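Long-range contact in putidaredoxin reductase (Pseudomonas putida, PDB 1Q1R), which probably passes electrons from NADH through its bound FAD to putidaredoxin, the iron-sulfur protein that supplies the cytochrome P450cam monooxygenase: residues Thr12-Arg24 and Leu64-Leu77. Sequence-based numbering, arbitrary orientation.
Sequences TGLAGVEVAFGLR and LRTPDAYAAQNIQL. With FAD (flavin-adenine dinucleotide), chain C.
The phenyl ring of F21 is sandwiched between I75 and R65. The I75 methyl CD1 sits over the middle of one face, 3.6 Å from the ring centroid in a CH-pi contact, and also reaches A20 CB. Across the opposite face R65 runs in the reverse direction, its CG toward the ring rim and its guanidinium stacked nearly flat, planes 12° apart, with CZ off-centre at 4.4 Å from the F21 centroid as a cation-pi contact. The edge of F21 points into the face of Y70, a T-shaped pair with centroids 5.1 Å apart. Helix 14-24 is the first helix of the FAD-binding Rossmann-type domain, starting at the glycine-rich turn where A15 N donates to FAD O1P; helix 67-72 and strand 75-77, the latter at the margin of the parallel sheet, pack against its flank. Toward the FAD end, L64 CD1 nestles against V17 CB at 3.8 Å. A Schellman motif with N74 at positive phi ends helix 67-72 and presents two carbonyls to R24, whose chain, bent at chi2 (67°) and chi3 (79°), curls back so that NE reaches Q73 O and NH2 reaches N74 O, both at 2.9 Å; NH1 binds the carbonyls of W28 and G30. A leucine in place of R24 would probably leave the carbonyls of Q73 and N74 without the N-H groups that reach them, and the helix end less firmly tied. The looser side is watery: E18 OE1 pairs with R65 NH2 in a long salt bridge, 3.6 Å, and accepts a hydrogen bond from a water that R65 NE reaches weakly, and a second water links F21 O to Q73 OE1.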
loop_
_atom_site.group_PDB
_atom_site.type_symbol
_atom_site.label_atom_id
_atom_site.label_comp_id
_atom_site.label_asym_id
_atom_site.label_seq_id
_atom_site.Cartn_x
_atom_site.Cartn_y
_atom_site.Cartn_z
ATOM N N THR A 12 -7.033 3.768 -12.945
ATOM C CA THR A 12 -8.329 3.475 -12.359
ATOM C C THR A 12 -8.241 2.666 -11.069
ATOM O O THR A 12 -9.083 1.806 -10.805
ATOM C CB THR A 12 -9.224 2.733 -13.365
ATOM O OG1 THR A 12 -8.621 1.480 -13.707
ATOM C CG2 THR A 12 -9.394 3.569 -14.633
ATOM N N GLY A 13 -7.201 2.928 -10.283
ATOM C CA GLY A 13 -7.057 2.268 -9.002
ATOM C C GLY A 13 -7.821 3.149 -8.024
ATOM O O GLY A 13 -8.503 4.084 -8.453
ATOM N N LEU A 14 -7.718 2.875 -6.727
ATOM C CA LEU A 14 -8.418 3.670 -5.718
ATOM C C LEU A 14 -8.134 5.169 -5.831
ATOM O O LEU A 14 -9.047 5.989 -5.741
ATOM C CB LEU A 14 -8.033 3.192 -4.313
ATOM C CG LEU A 14 -8.626 3.975 -3.131
ATOM C CD1 LEU A 14 -10.151 3.867 -3.113
ATOM C CD2 LEU A 14 -8.046 3.418 -1.840
ATOM N N ALA A 15 -6.866 5.520 -6.014
ATOM C CA ALA A 15 -6.473 6.922 -6.118
ATOM C C ALA A 15 -7.219 7.648 -7.233
ATOM O O ALA A 15 -7.834 8.691 -7.000
ATOM C CB ALA A 15 -4.967 7.028 -6.334
ATOM N N GLY A 16 -7.173 7.094 -8.442
ATOM C CA GLY A 16 -7.852 7.721 -9.563
ATOM C C GLY A 16 -9.356 7.810 -9.410
ATOM O O GLY A 16 -9.949 8.866 -9.635
ATOM N N VAL A 17 -9.979 6.699 -9.029
ATOM C CA VAL A 17 -11.427 6.645 -8.853
ATOM C C VAL A 17 -11.914 7.606 -7.766
ATOM O O VAL A 17 -12.957 8.248 -7.923
ATOM C CB VAL A 17 -11.885 5.197 -8.514
ATOM C CG1 VAL A 17 -13.346 5.184 -8.100
ATOM C CG2 VAL A 17 -11.677 4.292 -9.733
ATOM N N GLU A 18 -11.163 7.702 -6.669
ATOM C CA GLU A 18 -11.532 8.592 -5.567
ATOM C C GLU A 18 -11.446 10.058 -6.025
ATOM O O GLU A 18 -12.229 10.902 -5.598
ATOM C CB GLU A 18 -10.609 8.350 -4.372
ATOM C CG GLU A 18 -11.000 9.086 -3.098
ATOM C CD GLU A 18 -12.428 8.801 -2.665
ATOM O OE1 GLU A 18 -12.857 7.626 -2.719
ATOM O OE2 GLU A 18 -13.121 9.761 -2.263
ATOM N N VAL A 19 -10.490 10.356 -6.897
ATOM C CA VAL A 19 -10.355 11.715 -7.414
ATOM C C VAL A 19 -11.591 12.003 -8.264
ATOM O O VAL A 19 -12.246 13.038 -8.112
ATOM C CB VAL A 19 -9.085 11.867 -8.287
ATOM C CG1 VAL A 19 -9.149 13.162 -9.096
ATOM C CG2 VAL A 19 -7.847 11.869 -7.406
ATOM N N ALA A 20 -11.918 11.063 -9.145
ATOM C CA ALA A 20 -13.068 11.198 -10.032
ATOM C C ALA A 20 -14.370 11.477 -9.277
ATOM O O ALA A 20 -15.037 12.486 -9.530
ATOM C CB ALA A 20 -13.216 9.936 -10.886
ATOM N N PHE A 21 -14.737 10.589 -8.357
ATOM C CA PHE A 21 -15.967 10.771 -7.598
ATOM C C PHE A 21 -15.884 11.922 -6.604
ATOM O O PHE A 21 -16.890 12.573 -6.324
ATOM C CB PHE A 21 -16.361 9.477 -6.879
ATOM C CG PHE A 21 -16.924 8.429 -7.798
ATOM C CD1 PHE A 21 -16.085 7.550 -8.472
ATOM C CD2 PHE A 21 -18.292 8.359 -8.033
ATOM C CE1 PHE A 21 -16.600 6.620 -9.368
ATOM C CE2 PHE A 21 -18.818 7.433 -8.927
ATOM C CZ PHE A 21 -17.971 6.563 -9.597
ATOM N N GLY A 22 -14.692 12.174 -6.075
ATOM C CA GLY A 22 -14.529 13.267 -5.135
ATOM C C GLY A 22 -14.791 14.571 -5.862
ATOM O O GLY A 22 -15.460 15.471 -5.350
ATOM N N LEU A 23 -14.260 14.655 -7.075
ATOM C CA LEU A 23 -14.414 15.822 -7.928
ATOM C C LEU A 23 -15.894 16.132 -8.138
ATOM O O LEU A 23 -16.346 17.250 -7.896
ATOM C CB LEU A 23 -13.743 15.547 -9.273
ATOM C CG LEU A 23 -12.723 16.537 -9.832
ATOM C CD1 LEU A 23 -11.888 17.143 -8.723
ATOM C CD2 LEU A 23 -11.841 15.803 -10.831
ATOM N N ARG A 24 -16.648 15.131 -8.577
ATOM C CA ARG A 24 -18.073 15.303 -8.828
ATOM C C ARG A 24 -18.862 15.522 -7.540
ATOM O O ARG A 24 -20.008 15.974 -7.574
ATOM C CB ARG A 24 -18.629 14.082 -9.567
ATOM C CG ARG A 24 -19.999 14.314 -10.169
ATOM C CD ARG A 24 -19.922 15.328 -11.301
ATOM N NE ARG A 24 -19.430 14.732 -12.539
ATOM C CZ ARG A 24 -19.022 15.429 -13.595
ATOM N NH1 ARG A 24 -19.038 16.754 -13.565
ATOM N NH2 ARG A 24 -18.618 14.801 -14.689
ATOM N N LEU A 64 -15.189 -0.732 -6.178
ATOM C CA LEU A 64 -14.974 0.517 -5.456
ATOM C C LEU A 64 -16.306 1.263 -5.472
ATOM O O LEU A 64 -16.717 1.855 -4.471
ATOM C CB LEU A 64 -13.894 1.361 -6.144
ATOM C CG LEU A 64 -12.460 0.820 -6.125
ATOM C CD1 LEU A 64 -11.524 1.845 -6.763
ATOM C CD2 LEU A 64 -12.030 0.535 -4.689
ATOM N N ARG A 65 -16.963 1.223 -6.629
ATOM C CA ARG A 65 -18.271 1.848 -6.842
ATOM C C ARG A 65 -19.035 0.935 -7.796
ATOM O O ARG A 65 -18.427 0.303 -8.657
ATOM C CB ARG A 65 -18.119 3.212 -7.512
ATOM C CG ARG A 65 -17.203 4.170 -6.797
ATOM C CD ARG A 65 -17.882 4.836 -5.622
ATOM N NE ARG A 65 -16.942 5.730 -4.951
ATOM C CZ ARG A 65 -17.281 6.868 -4.359
ATOM N NH1 ARG A 65 -18.552 7.262 -4.349
ATOM N NH2 ARG A 65 -16.344 7.616 -3.787
ATOM N N THR A 66 -20.356 0.862 -7.656
ATOM C CA THR A 66 -21.143 0.022 -8.553
ATOM C C THR A 66 -20.979 0.570 -9.967
ATOM O O THR A 66 -20.709 1.756 -10.149
ATOM C CB THR A 66 -22.645 0.042 -8.196
ATOM O OG1 THR A 66 -23.137 1.386 -8.277
ATOM C CG2 THR A 66 -22.872 -0.495 -6.795
ATOM N N PRO A 67 -21.132 -0.290 -10.987
ATOM C CA PRO A 67 -20.993 0.139 -12.382
ATOM C C PRO A 67 -21.922 1.286 -12.777
ATOM O O PRO A 67 -21.544 2.145 -13.574
ATOM C CB PRO A 67 -21.284 -1.139 -13.163
ATOM C CG PRO A 67 -20.757 -2.202 -12.251
ATOM C CD PRO A 67 -21.283 -1.754 -10.905
ATOM N N ASP A 68 -23.133 1.299 -12.227
ATOM C CA ASP A 68 -24.089 2.357 -12.545
ATOM C C ASP A 68 -23.631 3.711 -12.017
ATOM O O ASP A 68 -23.931 4.748 -12.609
ATOM C CB ASP A 68 -25.472 2.038 -11.966
ATOM C CG ASP A 68 -26.122 0.830 -12.621
ATOM O OD1 ASP A 68 -26.078 0.727 -13.865
ATOM O OD2 ASP A 68 -26.690 -0.010 -11.889
ATOM N N ALA A 69 -22.905 3.696 -10.902
ATOM C CA ALA A 69 -22.418 4.925 -10.286
ATOM C C ALA A 69 -21.657 5.807 -11.266
ATOM O O ALA A 69 -21.798 7.029 -11.244
ATOM C CB ALA A 69 -21.536 4.597 -9.087
ATOM N N TYR A 70 -20.846 5.200 -12.124
ATOM C CA TYR A 70 -20.086 5.985 -13.089
ATOM C C TYR A 70 -21.029 6.732 -14.021
ATOM O O TYR A 70 -20.860 7.925 -14.257
ATOM C CB TYR A 70 -19.146 5.093 -13.905
ATOM C CG TYR A 70 -18.060 4.441 -13.079
ATOM C CD1 TYR A 70 -18.327 3.307 -12.316
ATOM C CD2 TYR A 70 -16.775 4.983 -13.030
ATOM C CE1 TYR A 70 -17.343 2.727 -11.521
ATOM C CE2 TYR A 70 -15.783 4.411 -12.239
ATOM C CZ TYR A 70 -16.076 3.283 -11.487
ATOM O OH TYR A 70 -15.118 2.722 -10.687
ATOM N N ALA A 71 -22.026 6.026 -14.543
ATOM C CA ALA A 71 -22.996 6.632 -15.446
ATOM C C ALA A 71 -23.763 7.749 -14.743
ATOM O O ALA A 71 -23.883 8.860 -15.268
ATOM C CB ALA A 71 -23.969 5.568 -15.960
ATOM N N ALA A 72 -24.272 7.446 -13.553
ATOM C CA ALA A 72 -25.040 8.405 -12.765
ATOM C C ALA A 72 -24.265 9.680 -12.442
ATOM O O ALA A 72 -24.796 10.778 -12.571
ATOM C CB ALA A 72 -25.519 7.748 -11.473
ATOM N N GLN A 73 -23.015 9.537 -12.013
ATOM C CA GLN A 73 -22.191 10.693 -11.679
ATOM C C GLN A 73 -21.527 11.272 -12.919
ATOM O O GLN A 73 -20.696 12.179 -12.832
ATOM C CB GLN A 73 -21.126 10.308 -10.649
ATOM C CG GLN A 73 -21.692 10.005 -9.273
ATOM C CD GLN A 73 -22.502 11.163 -8.722
ATOM O OE1 GLN A 73 -21.995 12.278 -8.577
ATOM N NE2 GLN A 73 -23.766 10.905 -8.414
ATOM N N ASN A 74 -21.902 10.738 -14.074
ATOM C CA ASN A 74 -21.369 11.190 -15.348
ATOM C C ASN A 74 -19.841 11.169 -15.389
ATOM O O ASN A 74 -19.199 12.165 -15.730
ATOM C CB ASN A 74 -21.883 12.601 -15.654
ATOM C CG ASN A 74 -22.078 12.836 -17.139
ATOM O OD1 ASN A 74 -21.120 12.836 -17.916
ATOM N ND2 ASN A 74 -23.330 13.029 -17.541
ATOM N N ILE A 75 -19.266 10.028 -15.026
ATOM C CA ILE A 75 -17.820 9.855 -15.056
ATOM C C ILE A 75 -17.543 8.828 -16.145
ATOM O O ILE A 75 -18.000 7.688 -16.064
ATOM C CB ILE A 75 -17.269 9.335 -13.707
ATOM C CG1 ILE A 75 -17.460 10.404 -12.625
ATOM C CG2 ILE A 75 -15.791 8.972 -13.849
ATOM C CD1 ILE A 75 -16.924 10.007 -11.260
ATOM N N GLN A 76 -16.813 9.240 -17.173
ATOM C CA GLN A 76 -16.500 8.349 -18.280
ATOM C C GLN A 76 -15.343 7.429 -17.920
ATOM O O GLN A 76 -14.243 7.885 -17.611
ATOM C CB GLN A 76 -16.157 9.169 -19.526
ATOM C CG GLN A 76 -17.221 10.202 -19.876
ATOM C CD GLN A 76 -16.824 11.067 -21.054
ATOM O OE1 GLN A 76 -16.659 10.575 -22.172
ATOM N NE2 GLN A 76 -16.665 12.364 -20.809
ATOM N N LEU A 77 -15.605 6.128 -17.954
ATOM C CA LEU A 77 -14.593 5.135 -17.630
ATOM C C LEU A 77 -14.109 4.478 -18.916
ATOM O O LEU A 77 -14.890 3.882 -19.656
ATOM C CB LEU A 77 -15.182 4.088 -16.679
ATOM C CG LEU A 77 -14.284 2.960 -16.168
ATOM C CD1 LEU A 77 -13.078 3.532 -15.442
ATOM C CD2 LEU A 77 -15.094 2.065 -15.240
HETATM P PA FAD C . -2.924 1.315 -8.260
HETATM O O1A FAD C . -1.706 0.622 -8.742
HETATM O O2A FAD C . -3.900 0.550 -7.450
HETATM O O5B FAD C . -3.706 1.946 -9.507
HETATM C C5B FAD C . -3.014 2.520 -10.622
HETATM C C4B FAD C . -3.691 2.048 -11.922
HETATM O O4B FAD C . -3.270 2.904 -13.043
HETATM C C3B FAD C . -3.246 0.624 -12.288
HETATM O O3B FAD C . -4.356 -0.085 -12.855
HETATM C C2B FAD C . -2.204 0.855 -13.355
HETATM O O2B FAD C . -2.125 -0.275 -14.228
HETATM C C1B FAD C . -2.793 2.038 -14.097
HETATM N N9A FAD C . -1.838 2.721 -15.012
HETATM C C8A FAD C . -0.550 3.018 -14.763
HETATM N N7A FAD C . -0.023 3.611 -15.842
HETATM C C5A FAD C . -0.974 3.690 -16.769
HETATM C C6A FAD C . -1.014 4.192 -18.071
HETATM N N6A FAD C . 0.076 4.724 -18.621
HETATM N N1A FAD C . -2.172 4.123 -18.775
HETATM C C2A FAD C . -3.274 3.580 -18.238
HETATM N N3A FAD C . -3.254 3.090 -16.990
HETATM C C4A FAD C . -2.124 3.133 -16.243
HETATM N N1 FAD C . -3.214 -0.515 1.857
HETATM C C2 FAD C . -3.700 -0.314 3.154
HETATM O O2 FAD C . -3.768 0.824 3.616
HETATM N N3 FAD C . -4.120 -1.420 3.914
HETATM C C4 FAD C . -4.055 -2.723 3.367
HETATM O O4 FAD C . -4.467 -3.675 4.027
HETATM C C4X FAD C . -3.564 -2.922 2.066
HETATM N N5 FAD C . -3.547 -4.167 1.509
HETATM C C5X FAD C . -3.144 -4.385 0.223
HETATM C C6 FAD C . -3.170 -5.685 -0.322
HETATM C C7 FAD C . -2.777 -5.907 -1.662
HETATM C C7M FAD C . -2.781 -7.343 -2.221
HETATM C C8 FAD C . -2.363 -4.814 -2.465
HETATM C C8M FAD C . -1.954 -5.011 -3.933
HETATM C C9 FAD C . -2.337 -3.518 -1.920
HETATM C C9A FAD C . -2.724 -3.298 -0.580
HETATM N N10 FAD C . -2.719 -1.993 -0.017
HETATM C C10 FAD C . -3.149 -1.810 1.314
HETATM C "C1'" FAD C . -2.252 -0.822 -0.820
HETATM C "C2'" FAD C . -3.443 -0.012 -1.338
HETATM O "O2'" FAD C . -4.387 -0.902 -1.942
HETATM C "C3'" FAD C . -2.989 1.048 -2.359
HETATM O "O3'" FAD C . -1.968 1.861 -1.766
HETATM C "C4'" FAD C . -4.169 1.929 -2.788
HETATM O "O4'" FAD C . -5.188 1.114 -3.371
HETATM C "C5'" FAD C . -3.752 3.004 -3.807
HETATM O "O5'" FAD C . -3.443 2.445 -5.095
HETATM P P FAD C . -3.285 3.444 -6.356
HETATM O O1P FAD C . -4.632 3.711 -6.903
HETATM O O2P FAD C . -2.472 4.600 -5.917
HETATM O O3P FAD C . -2.395 2.598 -7.418
HETATM O O HOH W 1 -13.588 5.493 -4.077
HETATM O O HOH W 2 -19.586 11.661 -6.414
#